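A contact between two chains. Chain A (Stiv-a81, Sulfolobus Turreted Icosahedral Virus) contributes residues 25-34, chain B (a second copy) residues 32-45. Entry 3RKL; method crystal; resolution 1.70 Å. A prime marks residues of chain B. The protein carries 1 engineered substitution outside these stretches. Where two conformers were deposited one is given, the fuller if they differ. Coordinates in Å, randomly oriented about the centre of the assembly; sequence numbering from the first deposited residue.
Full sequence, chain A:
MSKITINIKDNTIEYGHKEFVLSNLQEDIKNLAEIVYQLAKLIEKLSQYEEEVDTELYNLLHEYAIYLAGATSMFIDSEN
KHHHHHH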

# COMPACT_ATOMS: atom_id res chain seq x y z
N LEU A 25 13.51 -8.66 -18.21
CA LEU A 25 12.09 -8.59 -18.58
C LEU A 25 11.15 -8.66 -17.38
O LEU A 25 10.24 -7.84 -17.27
N GLN A 26 11.39 -9.61 -16.48
CA GLN A 26 10.53 -9.77 -15.31
C GLN A 26 10.43 -8.46 -14.51
O GLN A 26 9.34 -8.04 -14.12
N GLU A 27 11.58 -7.82 -14.29
CA GLU A 27 11.64 -6.59 -13.51
C GLU A 27 11.13 -5.40 -14.30
O GLU A 27 10.38 -4.56 -13.78
N ASP A 28 11.53 -5.33 -15.56
CA ASP A 28 11.12 -4.24 -16.45
C ASP A 28 9.60 -4.20 -16.64
O ASP A 28 8.99 -3.13 -16.69
N ILE A 29 8.98 -5.37 -16.76
CA ILE A 29 7.53 -5.42 -16.91
C ILE A 29 6.84 -4.83 -15.67
O ILE A 29 5.94 -4.00 -15.80
N LYS A 30 7.27 -5.24 -14.47
CA LYS A 30 6.70 -4.68 -13.24
C LYS A 30 6.90 -3.17 -13.19
O LYS A 30 5.97 -2.40 -12.91
N ASN A 31 8.13 -2.74 -13.46
CA ASN A 31 8.48 -1.32 -13.38
C ASN A 31 7.70 -0.46 -14.38
O ASN A 31 7.20 0.63 -14.05
N LEU A 32 7.58 -0.96 -15.61
CA LEU A 32 6.85 -0.24 -16.65
C LEU A 32 5.35 -0.16 -16.32
O LEU A 32 4.72 0.86 -16.55
N ALA A 33 4.78 -1.23 -15.77
CA ALA A 33 3.37 -1.20 -15.39
C ALA A 33 3.12 -0.15 -14.30
O ALA A 33 2.12 0.55 -14.32
N GLU A 34 4.02 -0.10 -13.34
CA GLU A 34 3.94 0.87 -12.25
C GLU A 34 4.04 2.30 -12.79
O GLU A 34 3.30 3.18 -12.35
N LEU B 32 -6.15 -1.57 -16.18
CA LEU B 32 -5.33 -2.44 -17.02
C LEU B 32 -3.87 -2.45 -16.56
O LEU B 32 -3.23 -3.50 -16.56
N ALA B 33 -3.34 -1.30 -16.13
CA ALA B 33 -1.97 -1.27 -15.62
C ALA B 33 -1.82 -2.13 -14.37
O ALA B 33 -0.83 -2.82 -14.19
N GLU B 34 -2.81 -2.04 -13.49
CA GLU B 34 -2.84 -2.82 -12.27
C GLU B 34 -2.89 -4.32 -12.57
O GLU B 34 -2.20 -5.11 -11.94
N ILE B 35 -3.73 -4.70 -13.55
CA ILE B 35 -3.83 -6.10 -13.95
C ILE B 35 -2.50 -6.62 -14.49
O ILE B 35 -2.05 -7.71 -14.14
N VAL B 36 -1.85 -5.84 -15.35
CA VAL B 36 -0.56 -6.22 -15.90
C VAL B 36 0.47 -6.38 -14.78
O VAL B 36 1.20 -7.36 -14.75
N TYR B 37 0.52 -5.42 -13.86
CA TYR B 37 1.44 -5.50 -12.73
C TYR B 37 1.18 -6.77 -11.91
O TYR B 37 2.11 -7.51 -11.55
N GLN B 38 -0.09 -7.00 -11.59
CA GLN B 38 -0.47 -8.16 -10.78
C GLN B 38 -0.13 -9.49 -11.47
O GLN B 38 0.34 -10.43 -10.81
N LEU B 39 -0.35 -9.57 -12.78
CA LEU B 39 0.01 -10.78 -13.53
C LEU B 39 1.51 -11.02 -13.49
O LEU B 39 1.98 -12.14 -13.24
N ALA B 40 2.28 -9.96 -13.71
CA ALA B 40 3.72 -10.08 -13.70
C ALA B 40 4.22 -10.53 -12.33
O ALA B 40 5.12 -11.38 -12.24
N LYS B 41 3.67 -9.97 -11.26
CA LYS B 41 4.08 -10.33 -9.92
C LYS B 41 3.69 -11.75 -9.56
O LYS B 41 4.42 -12.44 -8.85
N LEU B 42 2.53 -12.18 -10.04
CA LEU B 42 2.06 -13.55 -9.80
C LEU B 42 2.98 -14.56 -10.50
O LEU B 42 3.31 -15.59 -9.93
N ILE B 43 3.35 -14.27 -11.73
CA ILE B 43 4.28 -15.13 -12.46
C ILE B 43 5.60 -15.24 -11.70
O ILE B 43 6.14 -16.34 -11.53
N GLU B 44 6.09 -14.12 -11.19
CA GLU B 44 7.32 -14.10 -10.42
C GLU B 44 7.25 -15.01 -9.19
O GLU B 44 8.16 -15.78 -8.91
N LYS B 45 6.14 -14.90 -8.47
CA LYS B 45 5.96 -15.66 -7.24
C LYS B 45 5.77 -17.15 -7.53
O LYS B 45 6.33 -17.99 -6.83

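The most unusual feature of this contact is a lysine, Lys30, that acts as a knob: its side chain sits among Tyr37′, Ala40′, Lys41′ and Glu44′ of the other helix. Its CA-to-CB bond points sideways, but the m, t, m, t chain carries the ammonium group across the interface. The evidence is a salt bridge of 2.8 Å from Lys30 NZ to Glu44′ OE1, matched within chain A by one of 2.9 Å from Lys30 NZ to Glu27 OE2. One ammonium thus lies between two carboxylates, which helps offset the approach of Glu27 OE2 to Glu44′ OE2 at 4.0 Å. A second like-charged pair, Lys30 NZ and Lys41′ NZ, also lies 4.0 Å apart. Water 1 accepts from both, at 2.7 Å from Lys30 NZ and, weakly, at 3.1 Å from Lys41′ NZ.

The helices run nearly antiparallel, at 158°, with axes 8.6 Å apart at closest approach. Small residues lie at this close approach: the CA atoms of Ala33 and Ala33′ are 5.3 Å apart, the same as those of Lys30 and Tyr37′, and Ala33, Ala33′ and Ala40′ all point toward the opposing stretch. Ala33 CB meets Tyr37′ CB at 3.9 Å and Val36′ CG1 at 4.1 Å. Ile29 (m, t) points sideways, yet its CG2 reaches Ala40′ CB at 3.7 Å. The methylene part of Lys30 joins this apolar packing, with CG 4.0 Å from Ala40′ CB. Tyr37′, with chi1 t, presents its ring edge to Lys30, whose O lies 3.6 Å from Tyr37′ CD1.

Gln26 points toward chain B with chi1 t and chi2 p. Its amide donates from NE2 to Ala40′ O at 3.1 Å, with an N-H...O angle of 143°. That carbonyl also accepts the helical bond from Glu44′ N, 3.1 Å from Ala40′ O, so Gln26 adds a second donor to an oxygen already engaged.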

# COMPACT_ATOMS: atom_id res chain seq x y z
CB LEU A 25 11.71 -9.64 -19.63
CG LEU A 25 12.31 -9.45 -21.02
CD1 LEU A 25 11.89 -10.58 -21.97
CD2 LEU A 25 11.92 -8.09 -21.60
CB GLN A 26 11.02 -10.93 -14.42
CG GLN A 26 10.27 -11.09 -13.08
CD GLN A 26 8.84 -11.58 -13.26
OE1 GLN A 26 8.59 -12.79 -13.34
NE2 GLN A 26 7.89 -10.65 -13.29
CB GLU A 27 13.07 -6.33 -13.02
CG GLU A 27 13.51 -7.27 -11.92
CD GLU A 27 12.55 -7.28 -10.74
OE1 GLU A 27 12.37 -6.21 -10.13
OE2 GLU A 27 11.98 -8.35 -10.45
CB ASP A 28 11.80 -4.37 -17.82
CG ASP A 28 13.30 -4.07 -17.78
OD1 ASP A 28 13.78 -3.31 -16.90
OD2 ASP A 28 14.01 -4.62 -18.64
CB ILE A 29 7.04 -6.85 -17.25
CG1 ILE A 29 7.46 -7.21 -18.68
CG2 ILE A 29 5.53 -6.95 -17.09
CD1 ILE A 29 7.37 -8.70 -19.00
CB LYS A 30 7.33 -5.32 -12.00
CG LYS A 30 6.97 -6.78 -11.78
CD LYS A 30 7.51 -7.31 -10.45
CE LYS A 30 9.02 -7.21 -10.31
NZ LYS A 30 9.52 -7.78 -9.00
CB ASN A 31 9.97 -1.11 -13.60
CG ASN A 31 10.81 -1.65 -12.47
OD1 ASN A 31 10.32 -1.90 -11.36
ND2 ASN A 31 12.12 -1.84 -12.73
CB LEU A 32 7.07 -0.87 -18.02
CG LEU A 32 8.47 -0.72 -18.63
CD1 LEU A 32 8.65 -1.67 -19.80
CD2 LEU A 32 8.72 0.69 -19.06
CB ALA A 33 2.86 -2.59 -14.93
CB GLU A 34 5.06 0.57 -11.25
CG GLU A 34 4.99 1.37 -9.99
CD GLU A 34 6.04 0.94 -9.00
OE1 GLU A 34 7.17 0.58 -9.42
OE2 GLU A 34 5.75 0.96 -7.79
CB LEU B 32 -5.42 -2.03 -18.49
CG LEU B 32 -6.76 -2.29 -19.19
CD1 LEU B 32 -6.83 -1.54 -20.51
CD2 LEU B 32 -6.98 -3.76 -19.42
CB ALA B 33 -1.49 0.18 -15.35
CB GLU B 34 -4.03 -2.38 -11.43
CG GLU B 34 -4.09 -2.97 -10.06
CD GLU B 34 -5.22 -2.39 -9.24
OE1 GLU B 34 -6.30 -2.11 -9.81
OE2 GLU B 34 -5.03 -2.22 -8.02
CB ILE B 35 -4.99 -6.31 -14.97
CG1 ILE B 35 -6.33 -6.20 -14.25
CG2 ILE B 35 -4.86 -7.65 -15.71
CD1 ILE B 35 -7.51 -5.90 -15.16
CB VAL B 36 -0.10 -5.20 -16.97
CG1 VAL B 36 1.34 -5.43 -17.39
CG2 VAL B 36 -1.04 -5.27 -18.20
CB TYR B 37 1.31 -4.27 -11.83
CG TYR B 37 2.23 -4.34 -10.65
CD1 TYR B 37 3.54 -3.88 -10.74
CD2 TYR B 37 1.82 -4.91 -9.46
CE1 TYR B 37 4.40 -3.97 -9.66
CE2 TYR B 37 2.68 -5.00 -8.37
CZ TYR B 37 3.97 -4.52 -8.49
OH TYR B 37 4.83 -4.60 -7.42
CB GLN B 38 -1.95 -8.09 -10.42
CG GLN B 38 -2.23 -7.04 -9.36
CD GLN B 38 -3.64 -7.03 -8.82
OE1 GLN B 38 -4.31 -8.08 -8.71
NE2 GLN B 38 -4.10 -5.85 -8.42
CB LEU B 39 -0.48 -10.71 -14.99
CG LEU B 39 -1.94 -11.16 -15.17
CD1 LEU B 39 -2.56 -10.55 -16.43
CD2 LEU B 39 -2.01 -12.68 -15.21
CB ALA B 40 4.37 -8.75 -14.10
CB LYS B 41 3.48 -9.38 -8.88
CG LYS B 41 4.07 -9.59 -7.49
CD LYS B 41 4.00 -8.31 -6.64
CE LYS B 41 5.20 -8.19 -5.71
NZ LYS B 41 6.48 -7.97 -6.45
CB LEU B 42 0.63 -13.72 -10.30
CG LEU B 42 0.06 -15.14 -10.24
CD1 LEU B 42 0.03 -15.69 -8.81
CD2 LEU B 42 -1.33 -15.14 -10.86
CB ILE B 43 4.48 -14.64 -13.90
CG1 ILE B 43 3.21 -14.84 -14.71
CG2 ILE B 43 5.67 -15.35 -14.55
CD1 ILE B 43 3.21 -14.14 -16.05
CB GLU B 44 7.64 -12.67 -9.96
CG GLU B 44 8.97 -12.56 -9.25
CD GLU B 44 9.22 -11.19 -8.64
OE1 GLU B 44 8.37 -10.29 -8.75
OE2 GLU B 44 10.28 -11.04 -8.00
CB LYS B 45 4.76 -15.12 -6.43
CG LYS B 45 5.00 -13.73 -5.84
CD LYS B 45 6.27 -13.63 -5.00
CE LYS B 45 6.42 -12.24 -4.40
NZ LYS B 45 7.58 -12.15 -3.46
O HOH W 1 8.92 -6.11 -6.90